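Local coordinates for protein malic enzyme (Entamoeba histolytica, PDB 3NV9) that probably catalyses the oxidative decarboxylation of malate to pyruvate with NAD or NADP as electron acceptor, as malic enzymes generally do, at residues Y176-L179 with D180-E184; V201-A204 with G205-N208; T233-R236 with L237-A241; T434-W438 with Q439-D443. One frame throughout, in Å; residues are numbered along the deposited sequence.

Contact 1: residues Y176-L179 with D180-E184; sequences YKIL and DVLRE. With SO4 (sulfate ion), chain C.
L179 and D180 meet midway along helix 174-185, the crossover helix of a beta-alpha-beta unit that leads from strand 164-167 to strand 190-192. Their side chains cross obliquely, L179 CG coming 4.2 Å from D180 OD1. The isobutyl group of L179 swings out beside its own carbonyl carbon, with CG anti to the backbone N (chi1 170°), and packs on Q195 of helix 193-213. One turn on, L179 CD1 lies 4.3 Å from R183 CB, and L179 O accepts R183 N at 2.8 Å. The fit of the D180 carboxylate against Y176 O is too tight in the model and so doubtful, but D180 OD2 takes a hydrogen bond from Y271 OH. On another side of the helix, I178 and L182 lie side by side and point the same way, CG2 of I178 reaching CD1 of L182 at 3.6 Å; both lean on helix 148-158, through V151 and V155 among others. K177 adds a salt bridge to D149 of that helix. At the far end, R183 turns the edge of its guanidinium to a sulfate ion, probably from the crystallisation liquor, which also accepts from D380 N: R183 NH1 donates to sulfate O3 at 3.0 Å, and R183 NH2 more weakly to sulfate O2.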
loop_
_atom_site.group_PDB
_atom_site.type_symbol
_atom_site.label_atom_id
_atom_site.label_comp_id
_atom_site.label_asym_id
_atom_site.label_seq_id
_atom_site.Cartn_x
_atom_site.Cartn_y
_atom_site.Cartn_z
ATOM N N TYR A 176 10.794 -19.298 -9.619
ATOM C CA TYR A 176 12.116 -19.689 -9.063
ATOM C C TYR A 176 13.195 -18.639 -9.283
ATOM O O TYR A 176 13.898 -18.189 -8.336
ATOM C CB TYR A 176 12.560 -21.044 -9.615
ATOM C CG TYR A 176 11.630 -22.192 -9.286
ATOM C CD1 TYR A 176 11.375 -22.564 -7.929
ATOM C CD2 TYR A 176 11.034 -22.934 -10.288
ATOM C CE1 TYR A 176 10.551 -23.636 -7.622
ATOM C CE2 TYR A 176 10.175 -23.981 -9.988
ATOM C CZ TYR A 176 9.949 -24.332 -8.637
ATOM O OH TYR A 176 9.148 -25.417 -8.348
ATOM N N LYS A 177 13.301 -18.201 -10.533
ATOM C CA LYS A 177 14.304 -17.231 -10.902
ATOM C C LYS A 177 14.122 -15.964 -10.081
ATOM O O LYS A 177 15.092 -15.423 -9.506
ATOM C CB LYS A 177 14.251 -16.967 -12.434
ATOM C CG LYS A 177 15.188 -15.881 -12.851
ATOM C CD LYS A 177 15.333 -15.740 -14.389
ATOM C CE LYS A 177 16.402 -14.684 -14.761
ATOM N NZ LYS A 177 16.694 -14.641 -16.234
ATOM N N ILE A 178 12.878 -15.488 -10.022
ATOM C CA ILE A 178 12.531 -14.282 -9.288
ATOM C C ILE A 178 12.864 -14.438 -7.811
ATOM O O ILE A 178 13.539 -13.602 -7.239
ATOM C CB ILE A 178 11.034 -13.921 -9.480
ATOM C CG1 ILE A 178 10.744 -13.600 -10.960
ATOM C CG2 ILE A 178 10.656 -12.736 -8.620
ATOM C CD1 ILE A 178 9.218 -13.725 -11.361
ATOM N N LEU A 179 12.423 -15.518 -7.191
ATOM C CA LEU A 179 12.665 -15.672 -5.755
ATOM C C LEU A 179 14.175 -15.784 -5.489
ATOM O O LEU A 179 14.747 -15.022 -4.687
ATOM C CB LEU A 179 11.894 -16.885 -5.197
ATOM C CG LEU A 179 12.309 -17.256 -3.739
ATOM C CD1 LEU A 179 11.970 -16.139 -2.754
ATOM C CD2 LEU A 179 11.784 -18.580 -3.269
ATOM N N ASP A 180 14.815 -16.703 -6.200
ATOM C CA ASP A 180 16.215 -17.078 -5.965
ATOM C C ASP A 180 17.145 -15.885 -6.088
ATOM O O ASP A 180 18.017 -15.705 -5.237
ATOM C CB ASP A 180 16.633 -18.211 -6.929
ATOM C CG ASP A 180 15.825 -19.466 -6.726
ATOM O OD1 ASP A 180 15.201 -19.575 -5.659
ATOM O OD2 ASP A 180 15.786 -20.355 -7.607
ATOM N N VAL A 181 16.937 -15.048 -7.121
ATOM C CA VAL A 181 17.733 -13.804 -7.288
ATOM C C VAL A 181 17.393 -12.786 -6.240
ATOM O O VAL A 181 18.288 -12.276 -5.555
ATOM C CB VAL A 181 17.484 -13.129 -8.657
ATOM C CG1 VAL A 181 18.180 -11.792 -8.725
ATOM C CG2 VAL A 181 17.955 -14.015 -9.783
ATOM N N LEU A 182 16.095 -12.468 -6.110
ATOM C CA LEU A 182 15.643 -11.412 -5.166
ATOM C C LEU A 182 15.985 -11.683 -3.727
ATOM O O LEU A 182 16.256 -10.767 -3.012
ATOM C CB LEU A 182 14.123 -11.176 -5.212
ATOM C CG LEU A 182 13.626 -10.510 -6.455
ATOM C CD1 LEU A 182 12.143 -10.415 -6.355
ATOM C CD2 LEU A 182 14.312 -9.138 -6.650
ATOM N N ARG A 183 15.931 -12.939 -3.302
ATOM C CA ARG A 183 16.256 -13.218 -1.920
ATOM C C ARG A 183 17.720 -12.868 -1.586
ATOM O O ARG A 183 18.047 -12.602 -0.454
ATOM C CB ARG A 183 15.867 -14.655 -1.553
ATOM C CG ARG A 183 16.926 -15.682 -1.673
ATOM C CD ARG A 183 16.267 -17.025 -1.531
ATOM N NE ARG A 183 15.887 -17.322 -0.139
ATOM C CZ ARG A 183 16.455 -18.285 0.599
ATOM N NH1 ARG A 183 17.431 -19.021 0.063
ATOM N NH2 ARG A 183 16.052 -18.524 1.857
ATOM N N GLU A 184 18.582 -12.815 -2.598
ATOM C CA GLU A 184 20.002 -12.540 -2.385
ATOM C C GLU A 184 20.285 -11.091 -2.577
ATOM O O GLU A 184 21.104 -10.511 -1.827
ATOM C CB GLU A 184 20.887 -13.435 -3.265
ATOM C CG GLU A 184 20.724 -14.934 -2.905
ATOM C CD GLU A 184 21.094 -15.269 -1.420
ATOM O OE1 GLU A 184 21.862 -14.493 -0.768
ATOM O OE2 GLU A 184 20.612 -16.322 -0.916
HETATM S S SO4 C . 18.110 -21.713 2.938
HETATM O O1 SO4 C . 19.275 -22.507 3.248
HETATM O O2 SO4 C . 18.306 -20.379 3.501
HETATM O O3 SO4 C . 17.963 -21.616 1.492
HETATM O O4 SO4 C . 16.934 -22.411 3.395
#

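Contact 2: residues V201-A204 with G205-N208; sequences VTLA and GLLN
L203 reaches both L206 and L207 with one methyl: its CD1 sits 4.1 Å from L206 CD2 and 4.0 Å from L207 CG. The reach comes from its torsions, since CG stands anti to the backbone N (chi1 -179°) and the branch is carried along helix 193-213 toward the next turn. L207 has its CG beside the backbone N instead (chi1 -74°), which also lays that CG 3.3 Å from L203 O. Behind these contacts is the regular alpha-helical ladder. G205 N binds V201 O at 2.9 Å, L207 N binds L203 O at 2.8 Å, and the rung from N208 N to A204 O is longer at 3.3 Å. Further out, L203 and L206 both pack on I238 of helix 229-240, and L203 also on S387. A204 and V201 press on L390 of helix 380-396, while T202 and L206 face strand 297-300 through I299 and V297. T202 OG1 bonds to T198 O one turn back, and N208 ND2 to both I404 O and A391 O. What results is a mostly buried, almost wholly apolar helix surface of the NAD-binding domain, in which the T202 hydroxyl and the N208 ND2 group are engaged by main-chain carbonyls.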
loop_
_atom_site.group_PDB
_atom_site.type_symbol
_atom_site.label_atom_id
_atom_site.label_comp_id
_atom_site.label_asym_id
_atom_site.label_seq_id
_atom_site.Cartn_x
_atom_site.Cartn_y
_atom_site.Cartn_z
ATOM N N VAL A 201 2.623 -25.290 6.018
ATOM C CA VAL A 201 1.372 -25.830 6.598
ATOM C C VAL A 201 1.137 -27.251 6.129
ATOM O O VAL A 201 0.470 -28.039 6.822
ATOM C CB VAL A 201 0.142 -24.979 6.216
ATOM C CG1 VAL A 201 0.305 -23.582 6.806
ATOM C CG2 VAL A 201 0.012 -24.849 4.670
ATOM N N THR A 202 1.660 -27.588 4.942
ATOM C CA THR A 202 1.492 -28.977 4.479
ATOM C C THR A 202 2.211 -29.971 5.406
ATOM O O THR A 202 1.630 -30.964 5.823
ATOM C CB THR A 202 1.917 -29.236 3.019
ATOM O OG1 THR A 202 1.358 -28.248 2.162
ATOM C CG2 THR A 202 1.393 -30.584 2.597
ATOM N N LEU A 203 3.481 -29.691 5.687
ATOM C CA LEU A 203 4.239 -30.396 6.714
ATOM C C LEU A 203 3.476 -30.406 8.060
ATOM O O LEU A 203 3.331 -31.463 8.678
ATOM C CB LEU A 203 5.651 -29.774 6.890
ATOM C CG LEU A 203 6.482 -30.520 7.950
ATOM C CD1 LEU A 203 6.504 -32.057 7.766
ATOM C CD2 LEU A 203 7.867 -29.997 8.018
ATOM N N ALA A 204 2.965 -29.256 8.510
ATOM C CA ALA A 204 2.223 -29.250 9.806
ATOM C C ALA A 204 1.074 -30.245 9.833
ATOM O O ALA A 204 0.940 -31.057 10.796
ATOM C CB ALA A 204 1.718 -27.841 10.169
ATOM N N GLY A 205 0.231 -30.212 8.802
ATOM C CA GLY A 205 -0.872 -31.196 8.730
ATOM C C GLY A 205 -0.406 -32.652 8.696
ATOM O O GLY A 205 -0.903 -33.508 9.415
ATOM N N LEU A 206 0.576 -32.922 7.854
ATOM C CA LEU A 206 1.211 -34.231 7.775
ATOM C C LEU A 206 1.695 -34.719 9.157
ATOM O O LEU A 206 1.492 -35.878 9.510
ATOM C CB LEU A 206 2.420 -34.121 6.821
ATOM C CG LEU A 206 3.235 -35.386 6.590
ATOM C CD1 LEU A 206 2.428 -36.434 5.864
ATOM C CD2 LEU A 206 4.463 -34.994 5.810
ATOM N N LEU A 207 2.359 -33.833 9.908
ATOM C CA LEU A 207 2.870 -34.173 11.250
ATOM C C LEU A 207 1.759 -34.718 12.108
ATOM O O LEU A 207 1.872 -35.822 12.633
ATOM C CB LEU A 207 3.537 -32.964 11.927
ATOM C CG LEU A 207 4.914 -32.619 11.355
ATOM C CD1 LEU A 207 5.443 -31.394 12.022
ATOM C CD2 LEU A 207 5.930 -33.788 11.485
ATOM N N ASN A 208 0.652 -33.988 12.198
ATOM C CA ASN A 208 -0.491 -34.454 12.999
ATOM C C ASN A 208 -1.255 -35.651 12.446
ATOM O O ASN A 208 -1.624 -36.569 13.202
ATOM C CB ASN A 208 -1.427 -33.322 13.297
ATOM C CG ASN A 208 -0.860 -32.429 14.338
ATOM O OD1 ASN A 208 -0.005 -32.855 15.099
ATOM N ND2 ASN A 208 -1.299 -31.187 14.383
#

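Contact 3: residues T233-R236 with L237-A241; sequences TCLR and LIVTA
C234 and I238 show the side-chain packing of this helical turn most plainly. The delta methyl of I238 lies against the preceding turn, CD1 being 3.1 Å from C234 O and 4.4 Å from C234 CB; it gets there because CG1 stands beside the backbone N, anti to the carbonyl carbon (chi1 -78°). One residue on, L235 CD2 and V239 CG2 make a second apolar pair at 4.2 Å. Main-chain bonds run through the same residues. L237 N binds T233 O at 2.9 Å, V239 N binds L235 O at 3.0 Å, and T240 N binds R236 O, also at 3.0 Å, close to the end of helix 229-240. The polar side chains work mainly outside the turn. T233 OG1 bonds to S229 O, and R236, whose chain is extended as far as CD and then bends (chi3 80°), makes a salt bridge from NE to D380 OD2. R272 NE lies near R236 NH1. In the Rossmann-type domain this helix is the crossover between strands 222-225 and 248-252: L235 rests on F224 and M250, V239 on I248, and I238 on M222. L237 turns instead to A199 of helix 193-213 and to A383 and I384 of helix 380-396.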
loop_
_atom_site.group_PDB
_atom_site.type_symbol
_atom_site.label_atom_id
_atom_site.label_comp_id
_atom_site.label_asym_id
_atom_site.label_seq_id
_atom_site.Cartn_x
_atom_site.Cartn_y
_atom_site.Cartn_z
ATOM N N THR A 233 8.171 -27.713 -3.137
ATOM C CA THR A 233 8.651 -27.203 -1.858
ATOM C C THR A 233 8.127 -28.064 -0.722
ATOM O O THR A 233 8.832 -28.238 0.266
ATOM C CB THR A 233 8.308 -25.739 -1.649
ATOM O OG1 THR A 233 8.558 -25.016 -2.863
ATOM C CG2 THR A 233 9.135 -25.141 -0.511
ATOM N N CYS A 234 6.920 -28.621 -0.908
ATOM C CA CYS A 234 6.295 -29.536 0.066
ATOM C C CYS A 234 7.154 -30.767 0.239
ATOM O O CYS A 234 7.422 -31.171 1.357
ATOM C CB CYS A 234 4.883 -29.939 -0.314
ATOM S SG CYS A 234 3.696 -28.594 -0.099
ATOM N N LEU A 235 7.601 -31.333 -0.880
ATOM C CA LEU A 235 8.475 -32.491 -0.894
ATOM C C LEU A 235 9.780 -32.167 -0.204
ATOM O O LEU A 235 10.211 -32.909 0.666
ATOM C CB LEU A 235 8.735 -32.942 -2.337
ATOM C CG LEU A 235 9.384 -34.309 -2.539
ATOM C CD1 LEU A 235 8.939 -34.804 -3.908
ATOM C CD2 LEU A 235 10.931 -34.142 -2.447
ATOM N N ARG A 236 10.395 -31.051 -0.566
ATOM C CA ARG A 236 11.650 -30.681 0.028
ATOM C C ARG A 236 11.587 -30.464 1.552
ATOM O O ARG A 236 12.520 -30.886 2.294
ATOM C CB ARG A 236 12.197 -29.437 -0.624
ATOM C CG ARG A 236 13.527 -29.015 0.029
ATOM C CD ARG A 236 14.140 -27.814 -0.628
ATOM N NE ARG A 236 13.550 -26.544 -0.213
ATOM C CZ ARG A 236 12.905 -25.688 -1.007
ATOM N NH1 ARG A 236 12.673 -25.983 -2.285
ATOM N NH2 ARG A 236 12.464 -24.530 -0.518
ATOM N N LEU A 237 10.541 -29.795 2.046
ATOM C CA LEU A 237 10.493 -29.602 3.499
ATOM C C LEU A 237 10.249 -30.913 4.178
ATOM O O LEU A 237 10.796 -31.132 5.250
ATOM C CB LEU A 237 9.449 -28.567 3.977
ATOM C CG LEU A 237 9.766 -27.132 3.563
ATOM C CD1 LEU A 237 8.833 -26.116 4.274
ATOM C CD2 LEU A 237 11.229 -26.801 3.728
ATOM N N ILE A 238 9.407 -31.760 3.574
ATOM C CA ILE A 238 8.980 -33.044 4.152
ATOM C C ILE A 238 10.140 -34.051 4.298
ATOM O O ILE A 238 10.178 -34.805 5.299
ATOM C CB ILE A 238 7.786 -33.622 3.400
ATOM C CG1 ILE A 238 6.503 -32.880 3.830
ATOM C CG2 ILE A 238 7.582 -35.141 3.641
ATOM C CD1 ILE A 238 5.308 -32.963 2.792
ATOM N N VAL A 239 11.056 -34.024 3.305
ATOM C CA VAL A 239 12.366 -34.709 3.338
ATOM C C VAL A 239 13.222 -34.098 4.442
ATOM O O VAL A 239 13.569 -34.800 5.351
ATOM C CB VAL A 239 13.058 -34.833 1.910
ATOM C CG1 VAL A 239 14.559 -35.152 1.982
ATOM C CG2 VAL A 239 12.361 -35.902 1.092
ATOM N N THR A 240 13.443 -32.794 4.460
ATOM C CA THR A 240 14.309 -32.211 5.496
ATOM C C THR A 240 13.797 -32.562 6.914
ATOM O O THR A 240 14.598 -32.777 7.814
ATOM C CB THR A 240 14.409 -30.715 5.368
ATOM O OG1 THR A 240 14.865 -30.379 4.061
ATOM C CG2 THR A 240 15.335 -30.123 6.407
ATOM N N ALA A 241 12.469 -32.653 7.067
ATOM C CA ALA A 241 11.822 -32.972 8.342
ATOM C C ALA A 241 11.894 -34.452 8.715
ATOM O O ALA A 241 11.511 -34.831 9.820
ATOM C CB ALA A 241 10.353 -32.484 8.369
#

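Contact 4: residues T434-W438 with Q439-D443; sequences TDLTW and QQVYD
T437 and Q440 form a capping box at the start of helix 438-461, T437 being the N-cap residue. Q440 supplies the stronger arm: its chain, extended beyond CG, returns along the loop so that OE1 accepts T437 N at 2.7 Å, with an N-H...O angle of 153°. The reciprocal bond, from Q440 N to T437 OG1, is weak at 3.3 Å, and T437 OG1 also donates weakly to the same OE1. Between them the two side chains engage amide groups at the helix start, where N-H groups lack the carbonyls of a preceding turn. The box marks the passage from the loop after helix 413-428 into the next helix. L436, just before the cap, sets its CB 4.0 Å from V441 CG2, the two side chains crossing at about a right angle. One turn apart, W438 and Y442 run side by side. Their planes are 25° apart but slid so far that the rings barely overlap; Y442 CB lies over the face of the indole six-membered ring, 4.0 Å from its centroid, and W438 CH2 comes to 3.3 Å from Y442 CD1. The indole NE1 bonds to D420 OD2 of helix 413-428, and V441 packs on A422 there.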
loop_
_atom_site.group_PDB
_atom_site.type_symbol
_atom_site.label_atom_id
_atom_site.label_comp_id
_atom_site.label_asym_id
_atom_site.label_seq_id
_atom_site.Cartn_x
_atom_site.Cartn_y
_atom_site.Cartn_z
ATOM N N THR A 434 19.311 -10.110 17.393
ATOM C CA THR A 434 19.725 -11.443 17.880
ATOM C C THR A 434 19.601 -11.701 19.387
ATOM O O THR A 434 19.859 -12.815 19.853
ATOM C CB THR A 434 21.236 -11.730 17.561
ATOM O OG1 THR A 434 22.035 -10.627 18.054
ATOM C CG2 THR A 434 21.449 -11.953 16.056
ATOM N N ASP A 435 19.292 -10.694 20.161
ATOM C CA ASP A 435 19.331 -10.923 21.594
ATOM C C ASP A 435 17.956 -10.895 22.290
ATOM O O ASP A 435 17.897 -10.707 23.507
ATOM C CB ASP A 435 20.265 -9.906 22.232
ATOM C CG ASP A 435 21.686 -10.010 21.697
ATOM O OD1 ASP A 435 22.158 -11.136 21.469
ATOM O OD2 ASP A 435 22.342 -8.962 21.496
ATOM N N LEU A 436 16.861 -11.061 21.538
ATOM C CA LEU A 436 15.541 -11.158 22.166
ATOM C C LEU A 436 15.223 -12.610 22.495
ATOM O O LEU A 436 15.663 -13.506 21.807
ATOM C CB LEU A 436 14.445 -10.565 21.290
ATOM C CG LEU A 436 14.692 -9.134 20.878
ATOM C CD1 LEU A 436 13.632 -8.812 19.872
ATOM C CD2 LEU A 436 14.618 -8.193 22.084
ATOM N N THR A 437 14.468 -12.841 23.546
ATOM C CA THR A 437 14.174 -14.182 23.910
ATOM C C THR A 437 12.857 -14.591 23.212
ATOM O O THR A 437 12.190 -13.766 22.572
ATOM C CB THR A 437 13.963 -14.257 25.406
ATOM O OG1 THR A 437 13.033 -13.220 25.775
ATOM C CG2 THR A 437 15.314 -14.069 26.169
ATOM N N TRP A 438 12.468 -15.844 23.395
ATOM C CA TRP A 438 11.210 -16.328 22.846
ATOM C C TRP A 438 10.052 -15.470 23.409
ATOM O O TRP A 438 9.157 -15.004 22.651
ATOM C CB TRP A 438 11.049 -17.823 23.154
ATOM C CG TRP A 438 9.848 -18.429 22.563
ATOM C CD1 TRP A 438 9.771 -19.132 21.405
ATOM C CD2 TRP A 438 8.509 -18.391 23.099
ATOM N NE1 TRP A 438 8.482 -19.539 21.184
ATOM C CE2 TRP A 438 7.687 -19.095 22.204
ATOM C CE3 TRP A 438 7.939 -17.850 24.259
ATOM C CZ2 TRP A 438 6.337 -19.269 22.416
ATOM C CZ3 TRP A 438 6.573 -18.001 24.468
ATOM C CH2 TRP A 438 5.786 -18.709 23.546
ATOM N N GLN A 439 10.083 -15.221 24.728
ATOM C CA GLN A 439 8.963 -14.521 25.354
ATOM C C GLN A 439 8.860 -13.082 24.845
ATOM O O GLN A 439 7.760 -12.577 24.650
ATOM C CB GLN A 439 9.066 -14.544 26.884
ATOM C CG GLN A 439 7.841 -13.962 27.585
ATOM C CD GLN A 439 6.564 -14.785 27.338
ATOM O OE1 GLN A 439 6.474 -16.014 27.675
ATOM N NE2 GLN A 439 5.571 -14.126 26.724
ATOM N N GLN A 440 9.993 -12.412 24.677
ATOM C CA GLN A 440 9.975 -11.023 24.225
ATOM C C GLN A 440 9.372 -10.938 22.823
ATOM O O GLN A 440 8.683 -9.965 22.530
ATOM C CB GLN A 440 11.375 -10.388 24.199
ATOM C CG GLN A 440 11.986 -10.156 25.601
ATOM C CD GLN A 440 13.475 -9.836 25.506
ATOM O OE1 GLN A 440 14.182 -10.462 24.731
ATOM N NE2 GLN A 440 13.950 -8.830 26.281
ATOM N N VAL A 441 9.642 -11.934 21.983
ATOM C CA VAL A 441 9.172 -11.926 20.605
ATOM C C VAL A 441 7.704 -12.252 20.571
ATOM O O VAL A 441 6.940 -11.567 19.905
ATOM C CB VAL A 441 9.999 -12.873 19.679
ATOM C CG1 VAL A 441 9.306 -13.078 18.302
ATOM C CG2 VAL A 441 11.326 -12.244 19.460
ATOM N N TYR A 442 7.315 -13.259 21.359
ATOM C CA TYR A 442 5.923 -13.637 21.551
ATOM C C TYR A 442 5.139 -12.438 21.973
ATOM O O TYR A 442 4.061 -12.148 21.392
ATOM C CB TYR A 442 5.773 -14.821 22.561
ATOM C CG TYR A 442 4.332 -15.341 22.673
ATOM C CD1 TYR A 442 3.904 -16.516 21.995
ATOM C CD2 TYR A 442 3.403 -14.651 23.449
ATOM C CE1 TYR A 442 2.617 -16.976 22.109
ATOM C CE2 TYR A 442 2.098 -15.089 23.557
ATOM C CZ TYR A 442 1.724 -16.226 22.887
ATOM O OH TYR A 442 0.433 -16.585 23.037
ATOM N N ASP A 443 5.666 -11.711 22.968
ATOM C CA ASP A 443 4.945 -10.544 23.530
ATOM C C ASP A 443 4.648 -9.463 22.464
ATOM O O ASP A 443 3.548 -8.853 22.440
ATOM C CB ASP A 443 5.786 -9.874 24.604
ATOM C CG ASP A 443 5.833 -10.657 25.938
ATOM O OD1 ASP A 443 5.042 -11.607 26.131
ATOM O OD2 ASP A 443 6.666 -10.239 26.804
#

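From the N terminus the contacts follow in series, none nesting or crossing: contacts 1 to 3 each join successive turns of one helix, contact 4 joins a loop to the start of helix 438-461, and none closes a long loop. Contact 1, on the crossover helix of the four-stranded parallel sheet, comes about 5 Å at the nearest atoms from contact 3. Contacts 2 and 3, centres 11 Å apart, touch: helices 193-213 and 229-240 pack together beside the six-stranded sheet, with T202 OG1 3.3 Å from C234 SG. D380, at the start of helix 380-396, links the R183 sulfate of contact 1 with R236 of contact 3. Contact 4 stands apart, its centre 25 Å or more from the others.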